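Local coordinates for protein gluconate kinase (Lactobacillus acidophilus, PDB 3LL3) that binds ATP and D-xylulose and probably transfers phosphate from ATP to a sugar, as a carbohydrate kinase of the FGGY family, at residues D253-V259 with P394-T400; G294-N298 with Y339-A345; I301-W305 with F336-L340; F320-Q325 with A369-I373. All coordinates share one frame; numbering follows the deposited sequence.

Contact 1 of 4, residues D253-V259 with P394-T400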
# COMPACT_ATOMS: atom_id res chain seq x y z
N ASP A 253 -36.47 -1.92 3.30
CA ASP A 253 -36.17 -1.06 4.45
C ASP A 253 -34.97 -1.62 5.21
O ASP A 253 -34.37 -0.92 6.02
CB ASP A 253 -37.37 -0.94 5.40
CG ASP A 253 -38.48 -0.05 4.85
OD1 ASP A 253 -38.22 0.87 4.05
OD2 ASP A 253 -39.65 -0.27 5.24
N HIS A 254 -34.65 -2.89 4.97
CA HIS A 254 -33.49 -3.53 5.59
C HIS A 254 -32.49 -4.05 4.55
O HIS A 254 -32.84 -4.26 3.39
CB HIS A 254 -33.94 -4.68 6.49
CG HIS A 254 -34.59 -4.24 7.77
ND1 HIS A 254 -35.80 -3.60 7.82
CD2 HIS A 254 -34.20 -4.40 9.06
CE1 HIS A 254 -36.13 -3.36 9.08
NE2 HIS A 254 -35.17 -3.84 9.85
N CYS A 255 -31.24 -4.23 4.97
CA CYS A 255 -30.24 -4.98 4.20
C CYS A 255 -29.71 -6.08 5.11
O CYS A 255 -29.76 -5.96 6.34
CB CYS A 255 -29.06 -4.07 3.82
SG CYS A 255 -29.37 -2.85 2.50
N ALA A 256 -29.18 -7.15 4.54
CA ALA A 256 -28.48 -8.15 5.33
C ALA A 256 -26.99 -8.12 5.00
O ALA A 256 -26.59 -8.18 3.82
CB ALA A 256 -29.07 -9.55 5.10
N LEU A 257 -26.18 -7.97 6.04
CA LEU A 257 -24.71 -7.96 5.92
C LEU A 257 -24.18 -9.17 6.67
O LEU A 257 -24.33 -9.29 7.90
CB LEU A 257 -24.14 -6.69 6.55
CG LEU A 257 -22.61 -6.69 6.69
CD1 LEU A 257 -21.99 -6.60 5.29
CD2 LEU A 257 -22.15 -5.56 7.56
N ASN A 258 -23.56 -10.09 5.96
CA ASN A 258 -22.92 -11.19 6.64
C ASN A 258 -21.44 -11.15 6.33
O ASN A 258 -21.05 -10.94 5.17
CB ASN A 258 -23.49 -12.52 6.19
CG ASN A 258 -22.80 -13.69 6.86
OD1 ASN A 258 -23.05 -13.99 8.03
ND2 ASN A 258 -21.94 -14.37 6.12
N VAL A 259 -20.62 -11.33 7.34
CA VAL A 259 -19.18 -11.32 7.12
C VAL A 259 -18.50 -12.39 7.94
O VAL A 259 -18.35 -12.26 9.16
CB VAL A 259 -18.53 -9.96 7.42
CG1 VAL A 259 -17.11 -9.95 6.92
CG2 VAL A 259 -19.33 -8.83 6.80
N PRO A 394 -31.46 2.13 3.89
CA PRO A 394 -32.19 1.18 4.74
C PRO A 394 -32.18 1.72 6.17
O PRO A 394 -31.29 2.51 6.49
CB PRO A 394 -31.34 -0.09 4.66
CG PRO A 394 -29.95 0.43 4.28
CD PRO A 394 -30.27 1.51 3.29
N VAL A 395 -33.14 1.34 6.99
CA VAL A 395 -33.20 1.85 8.36
C VAL A 395 -32.40 0.98 9.33
O VAL A 395 -32.27 1.29 10.50
CB VAL A 395 -34.67 1.93 8.85
CG1 VAL A 395 -35.49 2.75 7.88
CG2 VAL A 395 -35.27 0.53 9.00
N ALA A 396 -31.89 -0.14 8.85
CA ALA A 396 -31.08 -1.02 9.67
C ALA A 396 -30.35 -2.00 8.77
O ALA A 396 -30.80 -2.30 7.67
CB ALA A 396 -31.93 -1.77 10.69
N ILE A 397 -29.20 -2.46 9.26
CA ILE A 397 -28.44 -3.53 8.64
C ILE A 397 -28.51 -4.68 9.61
O ILE A 397 -28.04 -4.56 10.76
CB ILE A 397 -26.95 -3.17 8.48
CG1 ILE A 397 -26.76 -1.82 7.77
CG2 ILE A 397 -26.22 -4.30 7.77
CD1 ILE A 397 -27.33 -1.77 6.40
N ASN A 398 -29.11 -5.78 9.19
CA ASN A 398 -29.14 -7.00 9.99
C ASN A 398 -27.89 -7.82 9.75
O ASN A 398 -27.68 -8.33 8.65
CB ASN A 398 -30.40 -7.81 9.68
CG ASN A 398 -31.67 -7.01 9.89
OD1 ASN A 398 -32.78 -7.49 9.66
ND2 ASN A 398 -31.51 -5.78 10.32
N ALA A 399 -27.07 -7.94 10.79
CA ALA A 399 -25.68 -8.38 10.65
C ALA A 399 -25.35 -9.68 11.35
O ALA A 399 -25.75 -9.91 12.49
CB ALA A 399 -24.75 -7.27 11.15
N THR A 400 -24.55 -10.49 10.68
CA THR A 400 -24.12 -11.77 11.21
C THR A 400 -22.70 -12.04 10.72
O THR A 400 -22.20 -11.33 9.86
CB THR A 400 -25.02 -12.91 10.68
OG1 THR A 400 -25.06 -12.87 9.25
CG2 THR A 400 -26.46 -12.79 11.21
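Cys255 lies opposite Ile397 and Leu257 opposite Ala399 where two parallel strands, 254-259 and 396-400, lie side by side in the mixed sheet of the C-terminal actin-like ATPase domain. The two strand axes come within 4.6 Å of each other. The backbone of 253-259 gives and takes in turn. Asp253 O opens the series, accepting from Val395 N at 2.7 Å. The next bond, Cys255 N to Ala396 O, is weak. The pairing then becomes regular: Cys255 O takes Asn398 N at 2.9 Å, and Leu257 N gives to Asn398 O. Leu257 O takes Thr400 N, and Val259 N gives to Thr400 O, both at 3.0 Å. Asn398 and Thr400 thus each use both backbone N and O on this neighbour. Leu257 does the same in the other direction. On the far side of 254-259, the backbones of Ala256 and Asn258 bond with Arg266 and Ala264 of strand 263-269, and His254 O takes the hydroxyl of Thr267. On the far side of 396-400, the backbone of Ile397 bonds with Pro420 and Val422.

His254, Asn398, Asn258 and Thr400 lie on one face of the sheet. Cys255, Leu257 and Ile397 share the other. Leu380 of helix 365-388 packs on Leu257 from this side. With CG2 anti to its backbone N, Ile397 sets this methyl against Leu257 CB at 3.4 Å, a tight carbon pair. Its CD1 reaches Cys255 CB, and Cys255 SG touches Pro394 CG at 3.8 Å.

Contact 2 of 4, residues G294-N298 with Y339-A345. With DXP (1-deoxy-D-xylulose-5-phosphate), chain D; XUL (D-xylulose), chain E.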
# COMPACT_ATOMS: atom_id res chain seq x y z
N GLY A 294 -24.19 -8.13 -3.36
CA GLY A 294 -22.80 -8.22 -3.73
C GLY A 294 -22.11 -9.27 -2.87
O GLY A 294 -22.04 -9.14 -1.64
N PRO A 295 -21.61 -10.34 -3.50
CA PRO A 295 -20.75 -11.27 -2.77
C PRO A 295 -19.34 -10.66 -2.71
O PRO A 295 -18.86 -10.17 -3.71
CB PRO A 295 -20.75 -12.52 -3.65
CG PRO A 295 -21.26 -12.07 -5.01
CD PRO A 295 -21.66 -10.63 -4.94
N VAL A 296 -18.72 -10.65 -1.54
CA VAL A 296 -17.43 -9.97 -1.37
C VAL A 296 -16.42 -10.98 -0.83
O VAL A 296 -16.63 -11.56 0.26
CB VAL A 296 -17.58 -8.79 -0.39
CG1 VAL A 296 -16.24 -8.11 -0.17
CG2 VAL A 296 -18.59 -7.78 -0.91
N ASN A 297 -15.35 -11.21 -1.57
CA ASN A 297 -14.36 -12.22 -1.17
C ASN A 297 -13.63 -11.86 0.12
O ASN A 297 -13.41 -12.72 0.99
CB ASN A 297 -13.29 -12.42 -2.26
CG ASN A 297 -13.88 -12.86 -3.60
OD1 ASN A 297 -14.98 -13.40 -3.67
ND2 ASN A 297 -13.12 -12.64 -4.68
N ASN A 298 -13.26 -10.59 0.23
CA ASN A 298 -12.24 -10.16 1.17
C ASN A 298 -12.78 -9.75 2.52
O ASN A 298 -12.77 -8.56 2.88
CB ASN A 298 -11.40 -9.06 0.53
CG ASN A 298 -10.69 -9.56 -0.73
OD1 ASN A 298 -9.82 -10.41 -0.66
ND2 ASN A 298 -11.09 -9.04 -1.89
N TYR A 339 -8.24 -5.99 -1.40
CA TYR A 339 -8.45 -6.98 -2.45
C TYR A 339 -7.39 -8.07 -2.56
O TYR A 339 -6.90 -8.34 -3.65
CB TYR A 339 -8.57 -6.29 -3.79
CG TYR A 339 -9.38 -5.03 -3.77
CD1 TYR A 339 -10.67 -5.00 -3.27
CD2 TYR A 339 -8.88 -3.87 -4.34
CE1 TYR A 339 -11.42 -3.82 -3.30
CE2 TYR A 339 -9.60 -2.71 -4.36
CZ TYR A 339 -10.87 -2.68 -3.85
OH TYR A 339 -11.56 -1.49 -3.90
N LEU A 340 -7.08 -8.74 -1.45
CA LEU A 340 -6.06 -9.79 -1.45
C LEU A 340 -6.33 -10.96 -2.43
O LEU A 340 -5.44 -11.38 -3.16
CB LEU A 340 -5.81 -10.29 -0.02
CG LEU A 340 -4.63 -9.60 0.70
CD1 LEU A 340 -4.81 -8.12 0.70
CD2 LEU A 340 -4.54 -10.09 2.13
N GLY A 341 -7.55 -11.48 -2.48
CA GLY A 341 -7.85 -12.60 -3.38
C GLY A 341 -8.55 -12.24 -4.68
O GLY A 341 -9.42 -12.99 -5.13
N GLY A 342 -8.19 -11.12 -5.30
CA GLY A 342 -9.03 -10.57 -6.35
C GLY A 342 -10.35 -10.21 -5.68
O GLY A 342 -10.50 -10.38 -4.46
N GLU A 343 -11.31 -9.69 -6.44
CA GLU A 343 -12.58 -9.31 -5.81
C GLU A 343 -13.78 -9.44 -6.74
O GLU A 343 -13.68 -9.16 -7.94
CB GLU A 343 -12.49 -7.88 -5.26
CG GLU A 343 -13.69 -7.44 -4.43
CD GLU A 343 -14.03 -8.45 -3.35
OE1 GLU A 343 -14.64 -9.51 -3.66
OE2 GLU A 343 -13.71 -8.18 -2.18
N ARG A 344 -14.91 -9.87 -6.18
CA ARG A 344 -16.17 -9.81 -6.90
C ARG A 344 -16.79 -8.43 -6.61
O ARG A 344 -16.18 -7.43 -6.97
CB ARG A 344 -17.07 -11.02 -6.56
CG ARG A 344 -16.55 -12.29 -7.27
CD ARG A 344 -17.26 -13.58 -6.87
NE ARG A 344 -16.98 -13.92 -5.48
CZ ARG A 344 -17.79 -14.64 -4.71
NH1 ARG A 344 -18.93 -15.10 -5.19
NH2 ARG A 344 -17.45 -14.89 -3.44
N ALA A 345 -17.95 -8.34 -5.98
CA ALA A 345 -18.46 -7.01 -5.66
C ALA A 345 -17.51 -6.37 -4.66
O ALA A 345 -16.98 -7.07 -3.81
CB ALA A 345 -19.86 -7.08 -5.06
C1 DXP D . -6.71 -16.18 -10.10
C2 DXP D . -6.74 -16.15 -8.54
C3 DXP D . -8.05 -16.64 -7.87
C4 DXP D . -9.21 -15.80 -8.45
C5 DXP D . -10.60 -15.65 -7.78
O2 DXP D . -5.98 -15.46 -7.95
O3 DXP D . -7.91 -16.74 -6.51
O4 DXP D . -8.68 -14.59 -8.89
O5 DXP D . -11.14 -14.36 -7.69
P DXP D . -12.69 -13.88 -8.02
O2P DXP D . -12.86 -13.66 -9.59
O1P DXP D . -13.73 -14.85 -7.28
O3P DXP D . -12.90 -12.56 -7.57
C1 XUL E . -24.50 -15.78 -3.63
C2 XUL E . -23.32 -15.96 -4.60
C3 XUL E . -22.17 -16.94 -4.25
C4 XUL E . -22.44 -17.92 -3.09
C5 XUL E . -23.45 -19.03 -3.44
O1 XUL E . -24.50 -14.46 -3.12
O2 XUL E . -23.29 -15.30 -5.61
O3 XUL E . -21.03 -16.20 -3.88
O4 XUL E . -21.22 -18.51 -2.74
O5 XUL E . -23.28 -20.15 -2.61
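Asn298, Asn297 and Arg344 carry this contact, which joins the end of a sheet strand to the loop 339-345, which borders the DXP site and reaches D-xylulose through Arg344. Asn298 is gripped at both ends of its amide. Its OD1 takes Gly341 N in the carbonyl plane, on a lone pair, at 3.1 Å and an almost straight 177°. Its ND2 gives to Gly342 O at 3.0 Å and to Glu343 OE2 at 2.8 Å, the latter met from above the carboxylate plane. These bonds fix the rotation of the amide and tie down the type I turn 339-342.

Asn297 divides its amide between Arg344 and the phosphate. Its OD1 takes both NE (2.7 Å) and NH2 (2.9 Å) of Arg344, a side-on grip with amide and guanidinium nearly coplanar. Its ND2 turns to the phosphate, giving to DXP O3P at 2.9 Å. Its backbone N is held by the syn lone pair of Glu343 OE1 at 2.8 Å, while the anti lone pair of that oxygen takes Arg344 N.

Arg344 bends at chi3 (-67°), which brings its guanidinium across Pro295. Pro295 CB lies over one guanidinium face, and NH1 gives to XUL O3 at 2.7 Å. With alanine in place of Arg344, Asn297 OD1 and XUL O3 would probably lose these donors, and the asparagine amide would be less firmly held beside the phosphate.

Strand 289-296 continues the sheet through Gly294 and Val296, which bond to strand 263-269. Helix 365-388 packs on Val296, Tyr339 and Glu343 through Asn379.

Contact 3 of 4, residues I301-W305 with F336-L340. With ATP (adenosine-5'-triphosphate), chain C.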
# COMPACT_ATOMS: atom_id res chain seq x y z
N ILE A 301 -11.17 -13.48 6.01
CA ILE A 301 -9.99 -14.13 5.47
C ILE A 301 -8.81 -13.16 5.39
O ILE A 301 -7.66 -13.53 5.57
CB ILE A 301 -10.27 -14.74 4.06
CG1 ILE A 301 -9.09 -15.60 3.60
CG2 ILE A 301 -10.57 -13.64 3.00
CD1 ILE A 301 -9.49 -16.63 2.52
N VAL A 302 -9.13 -11.89 5.13
CA VAL A 302 -8.13 -10.85 5.06
C VAL A 302 -7.74 -10.37 6.46
O VAL A 302 -6.58 -10.08 6.73
CB VAL A 302 -8.61 -9.67 4.17
CG1 VAL A 302 -7.65 -8.48 4.30
CG2 VAL A 302 -8.71 -10.12 2.70
N PHE A 303 -8.72 -10.33 7.37
CA PHE A 303 -8.42 -10.09 8.78
C PHE A 303 -7.44 -11.14 9.29
O PHE A 303 -6.49 -10.83 9.99
CB PHE A 303 -9.70 -10.13 9.60
CG PHE A 303 -9.48 -10.00 11.08
CD1 PHE A 303 -9.31 -11.12 11.87
CD2 PHE A 303 -9.40 -8.74 11.67
CE1 PHE A 303 -9.10 -11.00 13.24
CE2 PHE A 303 -9.20 -8.62 13.04
CZ PHE A 303 -9.04 -9.75 13.83
N ASN A 304 -7.69 -12.39 8.94
CA ASN A 304 -6.79 -13.47 9.27
C ASN A 304 -5.40 -13.27 8.69
O ASN A 304 -4.42 -13.43 9.40
CB ASN A 304 -7.35 -14.80 8.79
CG ASN A 304 -6.59 -15.98 9.32
OD1 ASN A 304 -6.00 -16.76 8.56
ND2 ASN A 304 -6.59 -16.13 10.64
N TRP A 305 -5.31 -12.95 7.40
CA TRP A 305 -4.01 -12.67 6.78
C TRP A 305 -3.25 -11.57 7.54
O TRP A 305 -2.07 -11.72 7.82
CB TRP A 305 -4.14 -12.29 5.30
CG TRP A 305 -2.86 -11.72 4.74
CD1 TRP A 305 -1.82 -12.41 4.17
CD2 TRP A 305 -2.49 -10.33 4.70
NE1 TRP A 305 -0.83 -11.53 3.77
CE2 TRP A 305 -1.22 -10.25 4.09
CE3 TRP A 305 -3.11 -9.14 5.12
CZ2 TRP A 305 -0.55 -9.04 3.89
CZ3 TRP A 305 -2.45 -7.94 4.92
CH2 TRP A 305 -1.17 -7.89 4.32
N PHE A 336 -6.36 1.16 3.26
CA PHE A 336 -6.09 -0.23 2.94
C PHE A 336 -7.13 -0.73 1.95
O PHE A 336 -8.31 -0.85 2.31
CB PHE A 336 -6.12 -1.11 4.20
CG PHE A 336 -5.85 -2.57 3.93
CD1 PHE A 336 -4.57 -3.01 3.58
CD2 PHE A 336 -6.85 -3.51 4.03
CE1 PHE A 336 -4.31 -4.36 3.34
CE2 PHE A 336 -6.61 -4.85 3.79
CZ PHE A 336 -5.35 -5.28 3.44
N LEU A 337 -6.71 -0.98 0.72
CA LEU A 337 -7.60 -1.65 -0.24
C LEU A 337 -7.47 -3.16 0.01
O LEU A 337 -6.39 -3.72 -0.12
CB LEU A 337 -7.25 -1.29 -1.69
CG LEU A 337 -7.24 0.20 -2.08
CD1 LEU A 337 -6.86 0.41 -3.56
CD2 LEU A 337 -8.60 0.83 -1.80
N PRO A 338 -8.58 -3.82 0.37
CA PRO A 338 -8.51 -5.19 0.91
C PRO A 338 -8.48 -6.31 -0.13
O PRO A 338 -8.65 -7.47 0.24
CB PRO A 338 -9.81 -5.33 1.71
CG PRO A 338 -10.73 -4.28 1.18
CD PRO A 338 -9.95 -3.28 0.37
N TYR A 339 -8.24 -5.99 -1.40
CA TYR A 339 -8.45 -6.98 -2.45
C TYR A 339 -7.39 -8.07 -2.56
O TYR A 339 -6.90 -8.34 -3.65
CB TYR A 339 -8.57 -6.29 -3.79
CG TYR A 339 -9.38 -5.03 -3.77
CD1 TYR A 339 -10.67 -5.00 -3.27
CD2 TYR A 339 -8.88 -3.87 -4.34
CE1 TYR A 339 -11.42 -3.82 -3.30
CE2 TYR A 339 -9.60 -2.71 -4.36
CZ TYR A 339 -10.87 -2.68 -3.85
OH TYR A 339 -11.56 -1.49 -3.90
N LEU A 340 -7.08 -8.74 -1.45
CA LEU A 340 -6.06 -9.79 -1.45
C LEU A 340 -6.33 -10.96 -2.43
O LEU A 340 -5.44 -11.38 -3.16
CB LEU A 340 -5.81 -10.29 -0.02
CG LEU A 340 -4.63 -9.60 0.70
CD1 LEU A 340 -4.81 -8.12 0.70
CD2 LEU A 340 -4.54 -10.09 2.13
PG ATP C . -19.62 -20.73 8.41
O1G ATP C . -18.57 -21.30 9.57
O2G ATP C . -21.09 -20.38 9.09
O3G ATP C . -19.75 -21.72 7.34
PB ATP C . -17.43 -18.94 7.97
O1B ATP C . -17.20 -17.56 7.11
O2B ATP C . -16.54 -20.01 7.52
O3B ATP C . -19.03 -19.34 7.76
PA ATP C . -17.35 -17.38 10.47
O1A ATP C . -18.74 -16.55 10.22
O2A ATP C . -17.19 -17.79 11.86
O3A ATP C . -17.14 -18.77 9.59
O5' ATP C . -16.13 -16.33 10.12
C5' ATP C . -14.81 -16.83 10.06
C4' ATP C . -13.86 -15.67 10.17
O4' ATP C . -13.89 -14.87 11.35
C3' ATP C . -12.36 -15.81 9.76
O3' ATP C . -12.08 -15.46 8.43
C2' ATP C . -11.58 -15.08 10.90
O2' ATP C . -10.41 -14.44 10.45
C1' ATP C . -12.67 -14.20 11.47
N9 ATP C . -12.54 -13.94 12.89
C8 ATP C . -12.39 -14.83 13.89
N7 ATP C . -12.44 -14.09 15.11
C5 ATP C . -12.65 -12.73 14.78
C6 ATP C . -12.80 -11.57 15.58
N6 ATP C . -12.76 -11.69 17.03
N1 ATP C . -13.00 -10.38 15.00
C2 ATP C . -13.07 -10.26 13.63
N3 ATP C . -12.92 -11.40 12.86
C4 ATP C . -12.72 -12.61 13.45
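Leu340 CD2 sits over the indole face of Trp305, 3.6 Å from the centroid of the five-membered ring and 28° off its normal. This is a CH-pi contact, and the two side chains cross at about a right angle. Val302, one turn earlier on the same helix, splits its methyls between two partners. CG1 meets the edge of the Phe336 ring at CE2, 3.8 Å away. CG2 lies 4.0 Å from Leu340 CB and also reaches Pro338 O. No hydrogen bond crosses this apolar contact.

Trp305 is positioned from outside. Its NE1 bonds to His363 O of the second subunit, and Leu359 of that subunit packs on Phe336 and Leu340. On the other side of the helix, Phe303 CG stands anti to the backbone N (chi1 176°), and one ring face lies under ATP N3, which is 3.8 Å from CD1. A serine in place of Phe303 would probably open a gap beside the adenine and leave Phe320 without its edge-to-face partner.

Helix 300-311 is thus wedged between the nucleotide and strand 335-337 with the loop that follows it, with Ile376 of helix 365-388 against Val302 and Phe303.

Contact 4 of 4, residues F320-Q325 with A369-I373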
# COMPACT_ATOMS: atom_id res chain seq x y z
N PHE A 320 -5.34 -8.56 18.18
CA PHE A 320 -5.32 -7.69 17.01
C PHE A 320 -6.29 -6.55 17.18
O PHE A 320 -5.94 -5.39 16.97
CB PHE A 320 -5.69 -8.51 15.77
CG PHE A 320 -5.52 -7.78 14.46
CD1 PHE A 320 -6.43 -6.83 14.06
CD2 PHE A 320 -4.46 -8.08 13.63
CE1 PHE A 320 -6.29 -6.17 12.85
CE2 PHE A 320 -4.32 -7.42 12.40
CZ PHE A 320 -5.23 -6.47 12.02
N LEU A 321 -7.53 -6.88 17.55
CA LEU A 321 -8.55 -5.87 17.77
C LEU A 321 -8.10 -4.88 18.84
O LEU A 321 -8.28 -3.67 18.70
CB LEU A 321 -9.85 -6.55 18.21
CG LEU A 321 -10.47 -7.42 17.13
CD1 LEU A 321 -11.67 -8.16 17.68
CD2 LEU A 321 -10.86 -6.57 15.93
N ASP A 322 -7.53 -5.40 19.92
CA ASP A 322 -7.04 -4.53 21.00
C ASP A 322 -6.03 -3.52 20.45
O ASP A 322 -6.13 -2.32 20.70
CB ASP A 322 -6.41 -5.35 22.14
CG ASP A 322 -7.45 -6.10 22.97
OD1 ASP A 322 -8.65 -5.72 22.94
OD2 ASP A 322 -7.05 -7.07 23.66
N VAL A 323 -5.07 -4.00 19.67
CA VAL A 323 -4.05 -3.09 19.13
C VAL A 323 -4.66 -2.08 18.16
O VAL A 323 -4.36 -0.88 18.23
CB VAL A 323 -2.93 -3.86 18.44
CG1 VAL A 323 -1.93 -2.88 17.84
CG2 VAL A 323 -2.25 -4.80 19.43
N ALA A 324 -5.52 -2.57 17.26
CA ALA A 324 -6.17 -1.70 16.28
C ALA A 324 -6.91 -0.55 16.96
O ALA A 324 -6.88 0.59 16.50
CB ALA A 324 -7.12 -2.51 15.40
N GLN A 325 -7.56 -0.86 18.07
CA GLN A 325 -8.32 0.16 18.79
C GLN A 325 -7.47 1.28 19.38
O GLN A 325 -8.00 2.35 19.66
CB GLN A 325 -9.21 -0.48 19.86
CG GLN A 325 -10.30 -1.34 19.28
CD GLN A 325 -11.15 -2.03 20.33
OE1 GLN A 325 -11.11 -3.25 20.48
NE2 GLN A 325 -11.91 -1.23 21.07
N ALA A 369 -2.96 -1.96 11.53
CA ALA A 369 -3.95 -2.93 11.99
C ALA A 369 -5.35 -2.38 11.78
O ALA A 369 -6.22 -3.05 11.24
CB ALA A 369 -3.75 -3.27 13.47
N ARG A 370 -5.56 -1.14 12.21
CA ARG A 370 -6.88 -0.56 12.12
C ARG A 370 -7.28 -0.27 10.67
O ARG A 370 -8.44 -0.42 10.31
CB ARG A 370 -7.03 0.71 12.97
CG ARG A 370 -8.49 1.08 13.08
CD ARG A 370 -8.76 2.51 13.42
NE ARG A 370 -9.04 2.65 14.82
CZ ARG A 370 -10.23 2.96 15.34
NH1 ARG A 370 -11.29 3.21 14.59
NH2 ARG A 370 -10.33 3.05 16.64
N ALA A 371 -6.32 0.16 9.86
CA ALA A 371 -6.59 0.42 8.45
C ALA A 371 -7.10 -0.84 7.77
O ALA A 371 -7.94 -0.75 6.88
CB ALA A 371 -5.33 0.95 7.71
N VAL A 372 -6.59 -2.00 8.16
CA VAL A 372 -7.04 -3.26 7.57
C VAL A 372 -8.53 -3.45 7.88
O VAL A 372 -9.33 -3.71 6.98
CB VAL A 372 -6.25 -4.47 8.10
CG1 VAL A 372 -6.96 -5.78 7.72
CG2 VAL A 372 -4.79 -4.46 7.58
N ILE A 373 -8.89 -3.28 9.15
CA ILE A 373 -10.28 -3.48 9.57
C ILE A 373 -11.18 -2.46 8.89
O ILE A 373 -12.25 -2.81 8.40
CB ILE A 373 -10.44 -3.38 11.10
CG1 ILE A 373 -9.74 -4.56 11.77
CG2 ILE A 373 -11.93 -3.41 11.47
CD1 ILE A 373 -9.41 -4.34 13.24
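Helix 317-325 packs across helix 365-388 beside the ATP pocket of the C-terminal domain, their short segments crossing at -104° with axes 8.6 Å apart. Phe320 and Ala324 meet Ala369 and Ile373 at the crossing. Small residues allow a close approach: Ala324 CB is 4.0 Å from Ala369 CB.

Phe320 closes one side. With CG anti to the backbone N (chi1 -172°), its ring extends over the second helix. Ala369 CB lies over one ring face, 4.2 Å from the centroid, as a CH-pi contact. Ile373 CD1 comes instead to the ring edge, in plane, 3.6 Å from CE1. That same methyl also touches Ala324 CB at 3.6 Å and Leu321 CD2 at 3.8 Å. Ile373 therefore puts one methyl among three side chains of the helix. Leu321 reaches further, to the bound ATP, and the ring of Phe311 meets that of Phe320.

Arg370 passes along the other side. A bend at chi3 (-99°) brings Arg370 NE near Ala324 O, to which it gives a weak bond at 3.4 Å. NH1 forms a salt bridge with Glu374 on the same helix. Phe408 of helix 407-417 packs on Arg370 as well.

The chemistry is mostly apolar, so the crossing rests on the fit of methyls and ring. The weak bond to Ala324 O adds one polar tie, and the salt bridge to Glu374 probably offsets part of the arginine's charge.

The four contacts lie in the C-terminal domain, and three of them reach ligands. Contact 2 binds both sugars, contact 3 lines the ATP pocket with Phe303, and contact 4 adds Leu321 to it. Contacts 2 and 3 share Tyr339 and Leu340, with centres about 9 Å apart. Contacts 3 and 4, centres about 12 Å apart, touch where Phe303 CE2 meets Phe320 CD1 at 3.5 Å and where Phe336 CB meets Ala371 O at 3.3 Å. Contact 1 touches none of the others. Its sheet also holds the strand of contact 2, and the side chain of Asn258 lies about 5 Å from ATP.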